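Side-chain contact in similar to sp|P32453 Saccharomyces cerevisiae YNL315c ATP11 (Candida glabrata CBS 138, PDB 2P4F), which is a mitochondrial protein of the ATP11 family, probably a chaperone that binds unfolded protein: residues D104-D109 with M229-G234. Sequence-based numbering, arbitrary orientation.
Sequences DYLKLD and MVLMNG
With its CG anti to the carbonyl carbon (chi1 -59°), Tyr105 reaches out from the short, weakly bonded helix 102-105 toward strand 229-236, where Asn233 holds its CG between the backbone N and the carbonyl carbon (chi1 55°) and extends the amide from the opposite direction. The two flat groups meet steeply, the ring and amide planes standing 72° apart. Only the phenol end of the ring takes part: Tyr105 OH lies 3.7 Å from Asn233 ND2, too far for a hydrogen bond, and Tyr105 CE2 lies 4.1 Å from Asn233 OD1. Instead, Tyr105 OH and Asn233 ND2 are both hydrogen-bonded to Gln218 OE1 on the adjacent strand 215-220, while Asn233 OD1 accepts from His220 NE2. Two residues back along the strand, Leu231 meets Leu106 through their CD1 methyls at 4.5 Å, a loose apolar touch. Trp123 of helix 116-126 packs on Leu106, Leu231 and Asn233, and Trp127 meets the Tyr105 ring edge-to-face, so two tryptophans add to a contact that is otherwise made by side-chain ends; the closest CA pair, Tyr105 CA to Asn233 CA, is 10.3 Å apart. The contact thus lays the N-terminal helical region against one face of the antiparallel sheet, with strand 229-236 lying between 133-139 and 215-220. One oxygen, Gln218 OE1, bonds both the phenol and the amide and so bridges them without a direct bond, and both ends of the buried Asn233 amide are satisfied, which should hold it in one orientation, OD1 toward His220 and ND2 toward Gln218.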
loop_
_atom_site.group_PDB
_atom_site.type_symbol
_atom_site.label_atom_id
_atom_site.label_comp_id
_atom_site.label_asym_id
_atom_site.label_seq_id
_atom_site.Cartn_x
_atom_site.Cartn_y
_atom_site.Cartn_z
ATOM N N ASP A 104 -18.488 3.568 5.471
ATOM C CA ASP A 104 -19.107 3.894 4.189
ATOM C C ASP A 104 -19.241 2.694 3.264
ATOM O O ASP A 104 -19.994 2.722 2.289
ATOM C CB ASP A 104 -18.260 4.967 3.490
ATOM C CG ASP A 104 -18.257 6.283 4.257
ATOM O OD1 ASP A 104 -19.375 6.725 4.665
ATOM O OD2 ASP A 104 -17.177 6.884 4.469
ATOM N N TYR A 105 -18.516 1.611 3.524
ATOM C CA TYR A 105 -18.586 0.419 2.698
ATOM C C TYR A 105 -19.337 -0.710 3.393
ATOM O O TYR A 105 -20.126 -1.409 2.750
ATOM C CB TYR A 105 -17.168 -0.080 2.398
ATOM C CG TYR A 105 -16.265 0.908 1.693
ATOM C CD1 TYR A 105 -16.626 1.485 0.486
ATOM C CD2 TYR A 105 -15.015 1.213 2.215
ATOM C CE1 TYR A 105 -15.790 2.395 -0.190
ATOM C CE2 TYR A 105 -14.173 2.104 1.566
ATOM C CZ TYR A 105 -14.545 2.688 0.388
ATOM O OH TYR A 105 -13.696 3.567 -0.269
ATOM N N LEU A 106 -19.063 -0.897 4.687
ATOM C CA LEU A 106 -19.722 -1.926 5.503
ATOM C C LEU A 106 -20.120 -1.253 6.822
ATOM O O LEU A 106 -19.180 -0.771 7.499
ATOM C CB LEU A 106 -18.862 -3.131 5.875
ATOM C CG LEU A 106 -18.260 -3.958 4.757
ATOM C CD1 LEU A 106 -17.310 -5.012 5.331
ATOM C CD2 LEU A 106 -19.355 -4.616 3.924
ATOM N N LYS A 107 -21.362 -1.205 7.205
ATOM C CA LYS A 107 -21.736 -0.474 8.412
ATOM C C LYS A 107 -21.185 -1.167 9.647
ATOM O O LYS A 107 -21.431 -2.347 9.958
ATOM C CB LYS A 107 -23.257 -0.360 8.537
ATOM C CG LYS A 107 -23.878 0.515 7.438
ATOM C CD LYS A 107 -23.327 1.928 7.460
ATOM C CE LYS A 107 -23.591 2.730 6.211
ATOM N NZ LYS A 107 -22.579 2.662 5.120
ATOM N N LEU A 108 -20.416 -0.391 10.397
ATOM C CA LEU A 108 -19.753 -1.014 11.542
ATOM C C LEU A 108 -20.750 -1.549 12.551
ATOM O O LEU A 108 -20.495 -2.599 13.139
ATOM C CB LEU A 108 -18.831 -0.046 12.286
ATOM C CG LEU A 108 -17.789 0.636 11.399
ATOM C CD1 LEU A 108 -16.940 1.604 12.202
ATOM C CD2 LEU A 108 -16.951 -0.452 10.747
ATOM N N ASP A 109 -21.841 -0.818 12.743
ATOM C CA ASP A 109 -22.783 -1.195 13.808
ATOM C C ASP A 109 -23.531 -2.428 13.336
ATOM O O ASP A 109 -24.122 -3.160 14.112
ATOM C CB ASP A 109 -23.733 -0.088 14.232
ATOM C CG ASP A 109 -24.592 0.644 13.242
ATOM O OD1 ASP A 109 -24.268 0.662 12.027
ATOM O OD2 ASP A 109 -25.637 1.261 13.587
ATOM N N MET A 229 -7.653 -7.233 12.650
ATOM C CA MET A 229 -7.809 -7.269 11.210
ATOM C C MET A 229 -7.720 -5.910 10.563
ATOM O O MET A 229 -8.265 -4.968 11.142
ATOM C CB MET A 229 -9.242 -7.770 10.861
ATOM C CG MET A 229 -9.574 -9.199 11.147
ATOM S SD MET A 229 -11.364 -9.339 10.773
ATOM C CE MET A 229 -11.263 -9.678 9.020
ATOM N N VAL A 230 -7.063 -5.843 9.415
ATOM C CA VAL A 230 -7.040 -4.628 8.581
ATOM C C VAL A 230 -7.684 -4.967 7.263
ATOM O O VAL A 230 -7.306 -6.009 6.666
ATOM C CB VAL A 230 -5.584 -4.123 8.381
ATOM C CG1 VAL A 230 -5.516 -2.994 7.383
ATOM C CG2 VAL A 230 -5.043 -3.738 9.757
ATOM N N LEU A 231 -8.626 -4.187 6.792
ATOM C CA LEU A 231 -9.310 -4.471 5.512
ATOM C C LEU A 231 -8.700 -3.548 4.469
ATOM O O LEU A 231 -8.611 -2.313 4.705
ATOM C CB LEU A 231 -10.811 -4.208 5.674
ATOM C CG LEU A 231 -11.509 -5.217 6.621
ATOM C CD1 LEU A 231 -13.007 -4.937 6.469
ATOM C CD2 LEU A 231 -11.175 -6.630 6.332
ATOM N N MET A 232 -8.284 -4.114 3.321
ATOM C CA MET A 232 -7.663 -3.297 2.266
ATOM C C MET A 232 -8.474 -3.277 1.010
ATOM O O MET A 232 -8.983 -4.366 0.661
ATOM C CB MET A 232 -6.270 -3.901 1.954
ATOM C CG MET A 232 -5.509 -3.045 0.948
ATOM S SD MET A 232 -4.066 -3.959 0.287
ATOM C CE MET A 232 -4.901 -4.872 -1.013
ATOM N N ASN A 233 -8.670 -2.127 0.409
ATOM C CA ASN A 233 -9.306 -2.060 -0.902
ATOM C C ASN A 233 -8.446 -1.127 -1.753
ATOM O O ASN A 233 -8.075 -0.052 -1.300
ATOM C CB ASN A 233 -10.759 -1.582 -0.885
ATOM C CG ASN A 233 -10.929 -0.237 -0.209
ATOM O OD1 ASN A 233 -10.810 -0.172 1.013
ATOM N ND2 ASN A 233 -11.228 0.879 -0.861
ATOM N N GLY A 234 -8.125 -1.533 -2.971
ATOM C CA GLY A 234 -7.401 -0.614 -3.847
ATOM C C GLY A 234 -8.026 -0.667 -5.208
ATOM O O GLY A 234 -8.775 -1.603 -5.573
#